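Long-range contact in peptidase M16 inactive domain family protein (Pseudomonas fluorescens, PDB 3GWB), which is probably a metal-binding hydrolase-family protein of the M16 peptidases, of uncertain catalytic activity: residues K157-Y165 and I230-G241. Residues are numbered along the deposited sequence; the frame is centred on the assembly and turned at random.
Sequences KRLYGTHPY and IEQPAEPKASIG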
loop_
_atom_site.group_PDB
_atom_site.type_symbol
_atom_site.label_atom_id
_atom_site.label_comp_id
_atom_site.label_asym_id
_atom_site.label_seq_id
_atom_site.Cartn_x
_atom_site.Cartn_y
_atom_site.Cartn_z
ATOM N N LYS A 157 15.679 -19.123 6.804
ATOM C CA LYS A 157 16.512 -20.227 6.328
ATOM C C LYS A 157 17.017 -21.062 7.503
ATOM O O LYS A 157 16.979 -22.294 7.466
ATOM C CB LYS A 157 17.721 -19.704 5.549
ATOM C CG LYS A 157 17.387 -18.935 4.278
ATOM C CD LYS A 157 18.660 -18.438 3.585
ATOM C CE LYS A 157 18.333 -17.535 2.409
ATOM N NZ LYS A 157 19.561 -16.948 1.806
ATOM N N ARG A 158 17.503 -20.383 8.539
ATOM C CA ARG A 158 18.025 -21.051 9.729
ATOM C C ARG A 158 16.928 -21.790 10.486
ATOM O O ARG A 158 17.152 -22.859 11.051
ATOM C CB ARG A 158 18.686 -20.023 10.654
ATOM C CG ARG A 158 20.036 -19.508 10.162
ATOM C CD ARG A 158 20.419 -18.210 10.854
ATOM N NE ARG A 158 21.729 -17.728 10.429
ATOM C CZ ARG A 158 22.879 -18.116 10.971
ATOM N NH1 ARG A 158 22.876 -18.991 11.967
ATOM N NH2 ARG A 158 24.029 -17.642 10.510
ATOM N N LEU A 159 15.731 -21.215 10.475
ATOM C CA LEU A 159 14.582 -21.778 11.171
ATOM C C LEU A 159 14.004 -23.036 10.518
ATOM O O LEU A 159 13.701 -24.016 11.202
ATOM C CB LEU A 159 13.482 -20.716 11.258
ATOM C CG LEU A 159 12.800 -20.405 12.591
ATOM C CD1 LEU A 159 13.819 -19.862 13.572
ATOM C CD2 LEU A 159 11.691 -19.376 12.368
ATOM N N TYR A 160 13.852 -23.004 9.196
ATOM C CA TYR A 160 13.256 -24.122 8.460
ATOM C C TYR A 160 14.167 -25.017 7.608
ATOM O O TYR A 160 13.719 -26.044 7.102
ATOM C CB TYR A 160 12.132 -23.577 7.581
ATOM C CG TYR A 160 10.934 -23.100 8.363
ATOM C CD1 TYR A 160 9.987 -24.005 8.831
ATOM C CD2 TYR A 160 10.747 -21.746 8.642
ATOM C CE1 TYR A 160 8.877 -23.584 9.557
ATOM C CE2 TYR A 160 9.629 -21.311 9.374
ATOM C CZ TYR A 160 8.702 -22.243 9.826
ATOM O OH TYR A 160 7.597 -21.845 10.546
ATOM N N GLY A 161 15.426 -24.636 7.431
ATOM C CA GLY A 161 16.325 -25.463 6.635
ATOM C C GLY A 161 15.811 -25.808 5.241
ATOM O O GLY A 161 15.648 -24.922 4.398
ATOM N N THR A 162 15.555 -27.090 4.985
ATOM C CA THR A 162 15.076 -27.520 3.671
ATOM C C THR A 162 13.556 -27.597 3.578
ATOM O O THR A 162 13.002 -27.997 2.548
ATOM C CB THR A 162 15.655 -28.900 3.278
ATOM O OG1 THR A 162 15.451 -29.831 4.348
ATOM C CG2 THR A 162 17.136 -28.789 2.981
ATOM N N HIS A 163 12.887 -27.219 4.659
ATOM C CA HIS A 163 11.433 -27.240 4.704
ATOM C C HIS A 163 10.874 -26.226 3.698
ATOM O O HIS A 163 11.452 -25.159 3.501
ATOM C CB HIS A 163 10.960 -26.886 6.110
ATOM C CG HIS A 163 9.480 -26.962 6.280
ATOM N ND1 HIS A 163 8.829 -28.131 6.604
ATOM C CD2 HIS A 163 8.520 -26.020 6.135
ATOM C CE1 HIS A 163 7.529 -27.906 6.656
ATOM N NE2 HIS A 163 7.313 -26.633 6.375
ATOM N N PRO A 164 9.742 -26.551 3.050
ATOM C CA PRO A 164 9.102 -25.670 2.062
ATOM C C PRO A 164 8.810 -24.231 2.513
ATOM O O PRO A 164 8.619 -23.352 1.670
ATOM C CB PRO A 164 7.832 -26.438 1.693
ATOM C CG PRO A 164 8.291 -27.860 1.777
ATOM C CD PRO A 164 9.078 -27.869 3.075
ATOM N N TYR A 165 8.767 -23.982 3.823
ATOM C CA TYR A 165 8.515 -22.624 4.321
ATOM C C TYR A 165 9.784 -21.783 4.360
ATOM O O TYR A 165 9.718 -20.562 4.489
ATOM C CB TYR A 165 7.930 -22.631 5.739
ATOM C CG TYR A 165 6.513 -23.145 5.886
ATOM C CD1 TYR A 165 5.656 -23.256 4.790
ATOM C CD2 TYR A 165 6.025 -23.500 7.143
ATOM C CE1 TYR A 165 4.338 -23.709 4.953
ATOM C CE2 TYR A 165 4.727 -23.947 7.318
ATOM C CZ TYR A 165 3.886 -24.052 6.224
ATOM O OH TYR A 165 2.606 -24.506 6.419
ATOM N N ILE A 230 1.621 -30.261 3.908
ATOM C CA ILE A 230 3.062 -30.201 4.121
ATOM C C ILE A 230 3.412 -30.797 5.482
ATOM O O ILE A 230 2.652 -30.670 6.447
ATOM C CB ILE A 230 3.573 -28.734 4.021
ATOM C CG1 ILE A 230 3.694 -28.324 2.548
ATOM C CG2 ILE A 230 4.936 -28.590 4.682
ATOM C CD1 ILE A 230 2.404 -28.370 1.767
ATOM N N GLU A 231 4.557 -31.465 5.549
ATOM C CA GLU A 231 4.994 -32.093 6.787
ATOM C C GLU A 231 5.496 -31.059 7.783
ATOM O O GLU A 231 5.703 -29.901 7.432
ATOM C CB GLU A 231 6.090 -33.118 6.492
ATOM C CG GLU A 231 5.673 -34.156 5.460
ATOM C CD GLU A 231 6.547 -35.394 5.474
ATOM O OE1 GLU A 231 7.785 -35.256 5.330
ATOM O OE2 GLU A 231 5.990 -36.506 5.625
ATOM N N GLN A 232 5.676 -31.481 9.028
ATOM C CA GLN A 232 6.156 -30.594 10.084
ATOM C C GLN A 232 7.666 -30.419 10.006
ATOM O O GLN A 232 8.390 -31.366 9.712
ATOM C CB GLN A 232 5.782 -31.161 11.455
ATOM C CG GLN A 232 4.304 -31.076 11.774
ATOM C CD GLN A 232 3.868 -29.664 12.120
ATOM O OE1 GLN A 232 4.317 -28.694 11.507
ATOM N NE2 GLN A 232 2.980 -29.543 13.098
ATOM N N PRO A 233 8.161 -29.199 10.281
ATOM C CA PRO A 233 9.597 -28.916 10.240
ATOM C C PRO A 233 10.300 -29.517 11.449
ATOM O O PRO A 233 9.658 -29.874 12.437
ATOM C CB PRO A 233 9.642 -27.393 10.256
ATOM C CG PRO A 233 8.498 -27.055 11.162
ATOM C CD PRO A 233 7.401 -27.993 10.665
ATOM N N ALA A 234 11.618 -29.641 11.366
ATOM C CA ALA A 234 12.392 -30.175 12.474
ATOM C C ALA A 234 12.768 -29.003 13.367
ATOM O O ALA A 234 12.894 -27.874 12.893
ATOM C CB ALA A 234 13.644 -30.853 11.959
ATOM N N GLU A 235 12.936 -29.269 14.658
ATOM C CA GLU A 235 13.321 -28.228 15.607
ATOM C C GLU A 235 14.743 -27.784 15.290
ATOM O O GLU A 235 15.680 -28.567 15.418
ATOM C CB GLU A 235 13.280 -28.774 17.037
ATOM C CG GLU A 235 11.885 -28.967 17.601
ATOM C CD GLU A 235 11.248 -27.655 18.004
ATOM O OE1 GLU A 235 11.116 -26.769 17.133
ATOM O OE2 GLU A 235 10.885 -27.510 19.191
ATOM N N PRO A 236 14.926 -26.524 14.871
ATOM C CA PRO A 236 16.270 -26.041 14.555
ATOM C C PRO A 236 17.082 -25.808 15.827
ATOM O O PRO A 236 16.518 -25.563 16.893
ATOM C CB PRO A 236 15.991 -24.741 13.816
ATOM C CG PRO A 236 14.801 -24.224 14.555
ATOM C CD PRO A 236 13.930 -25.454 14.681
ATOM N N LYS A 237 18.403 -25.886 15.712
ATOM C CA LYS A 237 19.276 -25.656 16.860
ATOM C C LYS A 237 19.430 -24.148 17.052
ATOM O O LYS A 237 19.400 -23.388 16.083
ATOM C CB LYS A 237 20.650 -26.292 16.626
ATOM C CG LYS A 237 21.337 -25.822 15.351
ATOM C CD LYS A 237 22.773 -26.323 15.254
ATOM C CE LYS A 237 23.398 -25.932 13.921
ATOM N NZ LYS A 237 23.320 -24.457 13.673
ATOM N N ALA A 238 19.580 -23.714 18.299
ATOM C CA ALA A 238 19.743 -22.293 18.581
ATOM C C ALA A 238 21.026 -21.796 17.923
ATOM O O ALA A 238 22.042 -22.490 17.924
ATOM C CB ALA A 238 19.801 -22.058 20.090
ATOM N N SER A 239 20.977 -20.599 17.353
ATOM C CA SER A 239 22.157 -20.037 16.712
ATOM C C SER A 239 22.028 -18.531 16.558
ATOM O O SER A 239 20.926 -17.984 16.620
ATOM C CB SER A 239 22.383 -20.681 15.338
ATOM O OG SER A 239 21.336 -20.370 14.432
ATOM N N ILE A 240 23.161 -17.867 16.367
ATOM C CA ILE A 240 23.183 -16.424 16.185
ATOM C C ILE A 240 23.958 -16.095 14.921
ATOM O O ILE A 240 25.067 -16.592 14.709
ATOM C CB ILE A 240 23.844 -15.711 17.384
ATOM C CG1 ILE A 240 22.999 -15.925 18.641
ATOM C CG2 ILE A 240 23.982 -14.219 17.101
ATOM C CD1 ILE A 240 23.521 -15.204 19.866
ATOM N N GLY A 241 23.361 -15.263 14.077
ATOM C CA GLY A 241 24.001 -14.878 12.836
ATOM C C GLY A 241 23.992 -13.375 12.664
ATOM O O GLY A 241 23.102 -12.684 13.167
HETATM O O HOH W 1 13.957 -26.781 10.676
HETATM O O HOH W 2 12.948 -28.659 8.894
#
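P233 packs its ring against H163 and Y160, a worked example of how one proline can serve the face of one aromatic ring and the edge of another. Its CB lies over one face of the H163 imidazole in a CH-pi contact, 4.1 Å from the ring centroid and 22° off the normal, while P164 CD sits over the opposite face, toward its rim. The same CB meets the edge of Y160 at CD1 (3.7 Å), the two side chains lying side by side; the Y160 hydroxyl is held by the backbone of R309. CG anti to the backbone N (chi1 -176°) carries the H163 ring to P233 CB, and an alanine here would probably deprive that CB of its aromatic face and leave P164 CD without its ring. Further along, P236 CB and CG make van der Waals contact with the carbonyl oxygens of R158 and L159. The contact joins the C-terminal end of helix 147-160 and the type II' turn of Y160-H163 to the linker entering strand 239-244, an edge strand, within this chain, of the five-stranded mixed sheet. Polar links are few and partly water-mediated: one water donates to both L159 O (2.8 Å) and A234 O (2.7 Å), another bridges Y160 O and A234 N. At the strand, R158 NH1 makes a weak, bent hydrogen bond to S239 OG (3.2 Å, 133°), in the guanidinium plane; R158 NE is salt-bridged to E154.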